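Local coordinates for protein-S-isoprenylcysteine O-methyltransferase (Tribolium castaneum, PDB 5V7P), which methylates the carboxylate of C-terminal isoprenylated cysteines in the endoplasmic reticulum membrane, using S-adenosyl-L-methionine as methyl donor, at residues Leu2-Thr14 / Leu101-Pro115. Numbering follows the deposited sequence.
Sequences LSPAGKISLQSFT and LFHYSEFLAIAIVQP. With MPG ([(Z)-octadec-9-enyl] (2R)-2,3-bis(oxidanyl)propanoate), chain T.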
loop_
_atom_site.group_PDB
_atom_site.type_symbol
_atom_site.label_atom_id
_atom_site.label_comp_id
_atom_site.label_asym_id
_atom_site.label_seq_id
_atom_site.Cartn_x
_atom_site.Cartn_y
_atom_site.Cartn_z
ATOM N N LEU A 2 -21.339 -10.979 0.766
ATOM C CA LEU A 2 -20.049 -11.369 0.212
ATOM C C LEU A 2 -19.317 -12.306 1.171
ATOM O O LEU A 2 -19.942 -12.966 1.999
ATOM C CB LEU A 2 -19.203 -10.126 -0.090
ATOM C CG LEU A 2 -18.776 -9.241 1.086
ATOM C CD1 LEU A 2 -17.534 -8.453 0.711
ATOM C CD2 LEU A 2 -19.891 -8.290 1.500
ATOM N N SER A 3 -17.990 -12.365 1.052
ATOM C CA SER A 3 -17.198 -13.279 1.859
ATOM C C SER A 3 -17.425 -13.024 3.349
ATOM O O SER A 3 -17.838 -11.932 3.748
ATOM C CB SER A 3 -15.717 -13.123 1.524
ATOM O OG SER A 3 -15.238 -11.850 1.919
ATOM N N PRO A 4 -17.156 -14.024 4.193
ATOM C CA PRO A 4 -17.315 -13.801 5.643
ATOM C C PRO A 4 -16.470 -12.652 6.163
ATOM O O PRO A 4 -16.995 -11.747 6.823
ATOM C CB PRO A 4 -16.905 -15.153 6.252
ATOM C CG PRO A 4 -16.130 -15.853 5.180
ATOM C CD PRO A 4 -16.724 -15.398 3.891
ATOM N N ALA A 5 -15.167 -12.653 5.875
ATOM C CA ALA A 5 -14.320 -11.548 6.305
ATOM C C ALA A 5 -14.801 -10.224 5.729
ATOM O O ALA A 5 -14.658 -9.177 6.372
ATOM C CB ALA A 5 -12.873 -11.810 5.894
ATOM N N GLY A 6 -15.370 -10.247 4.522
ATOM C CA GLY A 6 -15.905 -9.027 3.943
ATOM C C GLY A 6 -17.124 -8.517 4.689
ATOM O O GLY A 6 -17.287 -7.308 4.875
ATOM N N LYS A 7 -17.996 -9.428 5.128
ATOM C CA LYS A 7 -19.173 -9.012 5.882
ATOM C C LYS A 7 -18.796 -8.495 7.264
ATOM O O LYS A 7 -19.442 -7.575 7.777
ATOM C CB LYS A 7 -20.164 -10.169 5.999
ATOM C CG LYS A 7 -20.777 -10.600 4.675
ATOM C CD LYS A 7 -22.040 -11.420 4.891
ATOM C CE LYS A 7 -22.590 -11.963 3.579
ATOM N NZ LYS A 7 -23.858 -12.724 3.764
ATOM N N ILE A 8 -17.761 -9.070 7.881
ATOM C CA ILE A 8 -17.302 -8.582 9.180
ATOM C C ILE A 8 -16.877 -7.123 9.071
ATOM O O ILE A 8 -17.260 -6.282 9.892
ATOM C CB ILE A 8 -16.158 -9.466 9.711
ATOM C CG1 ILE A 8 -16.618 -10.922 9.877
ATOM C CG2 ILE A 8 -15.607 -8.920 11.028
ATOM C CD1 ILE A 8 -17.908 -11.094 10.644
ATOM N N SER A 9 -16.085 -6.799 8.048
ATOM C CA SER A 9 -15.615 -5.428 7.892
ATOM C C SER A 9 -16.771 -4.479 7.600
ATOM O O SER A 9 -16.783 -3.340 8.081
ATOM C CB SER A 9 -14.569 -5.358 6.782
ATOM O OG SER A 9 -15.149 -5.618 5.515
ATOM N N LEU A 10 -17.756 -4.929 6.821
ATOM C CA LEU A 10 -18.868 -4.053 6.461
ATOM C C LEU A 10 -19.775 -3.795 7.656
ATOM O O LEU A 10 -20.216 -2.660 7.874
ATOM C CB LEU A 10 -19.647 -4.663 5.291
ATOM C CG LEU A 10 -20.602 -3.785 4.470
ATOM C CD1 LEU A 10 -21.916 -3.539 5.201
ATOM C CD2 LEU A 10 -19.955 -2.461 4.071
ATOM N N GLN A 11 -20.059 -4.829 8.449
ATOM C CA GLN A 11 -20.873 -4.637 9.644
ATOM C C GLN A 11 -20.188 -3.701 10.632
ATOM O O GLN A 11 -20.823 -2.799 11.191
ATOM C CB GLN A 11 -21.161 -5.985 10.302
ATOM C CG GLN A 11 -22.046 -6.904 9.478
ATOM C CD GLN A 11 -22.122 -8.306 10.053
ATOM O OE1 GLN A 11 -21.114 -8.871 10.482
ATOM N NE2 GLN A 11 -23.322 -8.873 10.072
ATOM N N SER A 12 -18.887 -3.897 10.857
ATOM C CA SER A 12 -18.170 -3.084 11.834
ATOM C C SER A 12 -17.988 -1.653 11.340
ATOM O O SER A 12 -18.092 -0.704 12.125
ATOM C CB SER A 12 -16.816 -3.720 12.144
ATOM O OG SER A 12 -16.968 -5.079 12.506
ATOM N N PHE A 13 -17.717 -1.479 10.045
ATOM C CA PHE A 13 -17.473 -0.145 9.508
ATOM C C PHE A 13 -18.730 0.715 9.576
ATOM O O PHE A 13 -18.691 1.851 10.061
ATOM C CB PHE A 13 -16.969 -0.253 8.070
ATOM C CG PHE A 13 -16.787 1.073 7.386
ATOM C CD1 PHE A 13 -15.687 1.867 7.665
ATOM C CD2 PHE A 13 -17.710 1.516 6.453
ATOM C CE1 PHE A 13 -15.516 3.082 7.031
ATOM C CE2 PHE A 13 -17.544 2.731 5.817
ATOM C CZ PHE A 13 -16.446 3.515 6.106
ATOM N N THR A 14 -19.856 0.186 9.092
ATOM C CA THR A 14 -21.099 0.952 9.105
ATOM C C THR A 14 -21.649 1.079 10.520
ATOM O O THR A 14 -22.124 2.152 10.914
ATOM C CB THR A 14 -22.133 0.300 8.185
ATOM O OG1 THR A 14 -22.411 -1.031 8.637
ATOM C CG2 THR A 14 -21.622 0.249 6.752
ATOM N N LEU A 101 -11.939 6.330 3.868
ATOM C CA LEU A 101 -12.639 5.625 2.798
ATOM C C LEU A 101 -11.663 4.874 1.902
ATOM O O LEU A 101 -11.959 3.761 1.453
ATOM C CB LEU A 101 -13.477 6.606 1.976
ATOM C CG LEU A 101 -14.816 7.048 2.574
ATOM C CD1 LEU A 101 -15.510 8.037 1.645
ATOM C CD2 LEU A 101 -15.733 5.858 2.849
ATOM N N PHE A 102 -10.497 5.461 1.632
ATOM C CA PHE A 102 -9.512 4.783 0.799
ATOM C C PHE A 102 -9.126 3.437 1.398
ATOM O O PHE A 102 -9.199 2.400 0.729
ATOM C CB PHE A 102 -8.270 5.654 0.624
ATOM C CG PHE A 102 -7.145 4.954 -0.085
ATOM C CD1 PHE A 102 -7.064 4.975 -1.467
ATOM C CD2 PHE A 102 -6.180 4.262 0.630
ATOM C CE1 PHE A 102 -6.038 4.326 -2.123
ATOM C CE2 PHE A 102 -5.150 3.610 -0.023
ATOM C CZ PHE A 102 -5.080 3.642 -1.401
ATOM N N HIS A 103 -8.714 3.435 2.667
ATOM C CA HIS A 103 -8.183 2.218 3.269
ATOM C C HIS A 103 -9.266 1.161 3.444
ATOM O O HIS A 103 -9.005 -0.033 3.261
ATOM C CB HIS A 103 -7.518 2.545 4.605
ATOM C CG HIS A 103 -6.233 3.304 4.466
ATOM N ND1 HIS A 103 -5.071 2.719 4.010
ATOM C CD2 HIS A 103 -5.929 4.600 4.713
ATOM C CE1 HIS A 103 -4.107 3.622 3.985
ATOM N NE2 HIS A 103 -4.601 4.772 4.407
ATOM N N TYR A 104 -10.489 1.569 3.790
ATOM C CA TYR A 104 -11.550 0.583 3.966
ATOM C C TYR A 104 -12.007 0.021 2.626
ATOM O O TYR A 104 -12.068 -1.200 2.441
ATOM C CB TYR A 104 -12.745 1.178 4.707
ATOM C CG TYR A 104 -13.896 0.203 4.701
ATOM C CD1 TYR A 104 -13.820 -0.982 5.419
ATOM C CD2 TYR A 104 -15.032 0.439 3.942
ATOM C CE1 TYR A 104 -14.850 -1.890 5.402
ATOM C CE2 TYR A 104 -16.072 -0.467 3.921
ATOM C CZ TYR A 104 -15.972 -1.630 4.654
ATOM O OH TYR A 104 -16.994 -2.543 4.640
ATOM N N SER A 105 -12.359 0.900 1.683
ATOM C CA SER A 105 -12.789 0.437 0.370
ATOM C C SER A 105 -11.729 -0.438 -0.284
ATOM O O SER A 105 -12.057 -1.320 -1.086
ATOM C CB SER A 105 -13.121 1.632 -0.523
ATOM O OG SER A 105 -11.995 2.480 -0.675
ATOM N N GLU A 106 -10.456 -0.210 0.047
ATOM C CA GLU A 106 -9.392 -1.080 -0.444
ATOM C C GLU A 106 -9.559 -2.498 0.092
ATOM O O GLU A 106 -9.381 -3.476 -0.645
ATOM C CB GLU A 106 -8.033 -0.512 -0.041
ATOM C CG GLU A 106 -6.859 -1.141 -0.759
ATOM C CD GLU A 106 -6.690 -0.627 -2.174
ATOM O OE1 GLU A 106 -5.927 -1.250 -2.943
ATOM O OE2 GLU A 106 -7.308 0.403 -2.519
ATOM N N PHE A 107 -9.897 -2.628 1.378
ATOM C CA PHE A 107 -10.172 -3.942 1.948
ATOM C C PHE A 107 -11.405 -4.566 1.311
ATOM O O PHE A 107 -11.402 -5.752 0.962
ATOM C CB PHE A 107 -10.360 -3.821 3.462
ATOM C CG PHE A 107 -10.656 -5.128 4.146
ATOM C CD1 PHE A 107 -11.950 -5.623 4.199
ATOM C CD2 PHE A 107 -9.644 -5.855 4.747
ATOM C CE1 PHE A 107 -12.224 -6.824 4.828
ATOM C CE2 PHE A 107 -9.913 -7.053 5.379
ATOM C CZ PHE A 107 -11.205 -7.537 5.419
ATOM N N LEU A 108 -12.474 -3.783 1.156
ATOM C CA LEU A 108 -13.712 -4.327 0.611
ATOM C C LEU A 108 -13.519 -4.796 -0.824
ATOM O O LEU A 108 -14.049 -5.841 -1.220
ATOM C CB LEU A 108 -14.818 -3.276 0.695
ATOM C CG LEU A 108 -16.259 -3.736 0.460
ATOM C CD1 LEU A 108 -16.659 -4.834 1.431
ATOM C CD2 LEU A 108 -17.207 -2.550 0.588
ATOM N N ALA A 109 -12.755 -4.042 -1.617
ATOM C CA ALA A 109 -12.491 -4.447 -2.995
ATOM C C ALA A 109 -11.823 -5.817 -3.044
ATOM O O ALA A 109 -12.226 -6.689 -3.821
ATOM C CB ALA A 109 -11.628 -3.395 -3.693
ATOM N N ILE A 110 -10.799 -6.026 -2.213
ATOM C CA ILE A 110 -10.120 -7.319 -2.189
ATOM C C ILE A 110 -11.061 -8.406 -1.689
ATOM O O ILE A 110 -11.055 -9.535 -2.197
ATOM C CB ILE A 110 -8.843 -7.236 -1.331
ATOM C CG1 ILE A 110 -7.842 -6.245 -1.937
ATOM C CG2 ILE A 110 -8.201 -8.610 -1.161
ATOM C CD1 ILE A 110 -7.446 -6.526 -3.382
ATOM N N ALA A 111 -11.879 -8.094 -0.684
ATOM C CA ALA A 111 -12.830 -9.079 -0.184
ATOM C C ALA A 111 -13.818 -9.485 -1.270
ATOM O O ALA A 111 -14.164 -10.666 -1.397
ATOM C CB ALA A 111 -13.563 -8.523 1.033
ATOM N N ILE A 112 -14.282 -8.519 -2.065
ATOM C CA ILE A 112 -15.186 -8.829 -3.170
ATOM C C ILE A 112 -14.449 -9.606 -4.252
ATOM O O ILE A 112 -14.931 -10.635 -4.741
ATOM C CB ILE A 112 -15.800 -7.536 -3.738
ATOM C CG1 ILE A 112 -16.703 -6.872 -2.697
ATOM C CG2 ILE A 112 -16.586 -7.823 -5.025
ATOM C CD1 ILE A 112 -17.136 -5.465 -3.078
ATOM N N VAL A 113 -13.273 -9.122 -4.641
ATOM C CA VAL A 113 -12.592 -9.642 -5.819
ATOM C C VAL A 113 -11.735 -10.867 -5.507
ATOM O O VAL A 113 -11.582 -11.745 -6.363
ATOM C CB VAL A 113 -11.751 -8.516 -6.452
ATOM C CG1 VAL A 113 -10.239 -8.802 -6.374
ATOM C CG2 VAL A 113 -12.187 -8.280 -7.880
ATOM N N GLN A 114 -11.178 -10.955 -4.299
ATOM C CA GLN A 114 -10.193 -11.986 -3.967
ATOM C C GLN A 114 -10.395 -12.415 -2.519
ATOM O O GLN A 114 -9.569 -12.131 -1.644
ATOM C CB GLN A 114 -8.776 -11.464 -4.200
ATOM C CG GLN A 114 -7.751 -12.538 -4.483
ATOM C CD GLN A 114 -6.334 -12.011 -4.412
ATOM O OE1 GLN A 114 -6.056 -10.892 -4.847
ATOM N NE2 GLN A 114 -5.433 -12.807 -3.853
ATOM N N PRO A 115 -11.495 -13.114 -2.233
ATOM C CA PRO A 115 -11.756 -13.522 -0.842
ATOM C C PRO A 115 -10.709 -14.464 -0.269
ATOM O O PRO A 115 -10.566 -14.529 0.958
ATOM C CB PRO A 115 -13.127 -14.209 -0.924
ATOM C CG PRO A 115 -13.720 -13.774 -2.224
ATOM C CD PRO A 115 -12.570 -13.542 -3.144
HETATM C C2 MPG T . -22.085 -12.136 10.984
HETATM C C3 MPG T . -21.652 -12.792 12.296
HETATM C C4 MPG T . -22.442 -12.248 13.485
HETATM C C5 MPG T . -22.157 -10.758 13.663
HETATM C C6 MPG T . -21.841 -10.430 15.120
HETATM C C7 MPG T . -22.369 -9.033 15.447
HETATM C C8 MPG T . -21.427 -8.293 16.401
HETATM C C9 MPG T . -21.236 -6.840 15.970
HETATM C C10 MPG T . -20.798 -6.556 14.761
HETATM C C11 MPG T . -20.599 -5.108 14.321
HETATM C C12 MPG T . -21.928 -4.355 14.340
HETATM C C13 MPG T . -21.759 -3.060 15.133
HETATM O O1 MPG T . -21.721 -12.770 8.705
HETATM C C1 MPG T . -21.063 -12.483 9.905
HETATM C CXD MPG T . -22.038 -15.025 7.607
HETATM O O2 MPG T . -21.232 -16.156 7.430
HETATM C C21 MPG T . -22.774 -14.719 6.306
HETATM O O3 MPG T . -23.770 -13.762 6.543
HETATM O O4 MPG T . -20.017 -13.816 7.693
HETATM C CX3 MPG T . -21.164 -13.835 7.991
#
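Phe13 lies flat over one face of the Tyr104 ring in an offset stack, with centroids 4.0 Å apart and planes only 6° from parallel. In both residues CG stands anti to the backbone N (chi1 176° in Phe13), which brings each ring out from its own helix to overlap the other face on face; Phe13 CB also sits over the Tyr104 face. At the edge of the Tyr104 ring lies the CD2 methyl of Leu10, while Leu101 CD2 reaches Phe13 CZ at 4.1 Å. An alanine in place of Tyr104 would probably leave that face of Phe13 without its stacking partner and open a gap beside Leu10.

One turn toward the N-terminus of the first helix, and one turn on along the second, Ser9 OG lies 3.2 Å from Phe107 CE1; its hydrogen bond to Gly6 O (2.8 Å) ties that hydroxyl back to its own helix. The backbones come closest at Gly6 and Ala111, with CA atoms 5.1 Å apart; Gly6, having no side chain, lets Ala111 CB come within 3.8 Å of its CA. Leu2 CD1 packs against Leu108 CD1 and Ile112 CG1, both at 3.8 Å, and against Ala111 CB. Ser3, the N-cap, accepts from Gly6 N through OG and sets its CB against Pro115.

Helix 59-84 also touches Phe13, through Leu75, and Phe107, through Ile64. With Ser3 OG and Ser9 OG engaged inside the first segment, the near-antiparallel transmembrane helices 4-29 and 90-113 (153° between the segments) are joined by apolar and aromatic contacts.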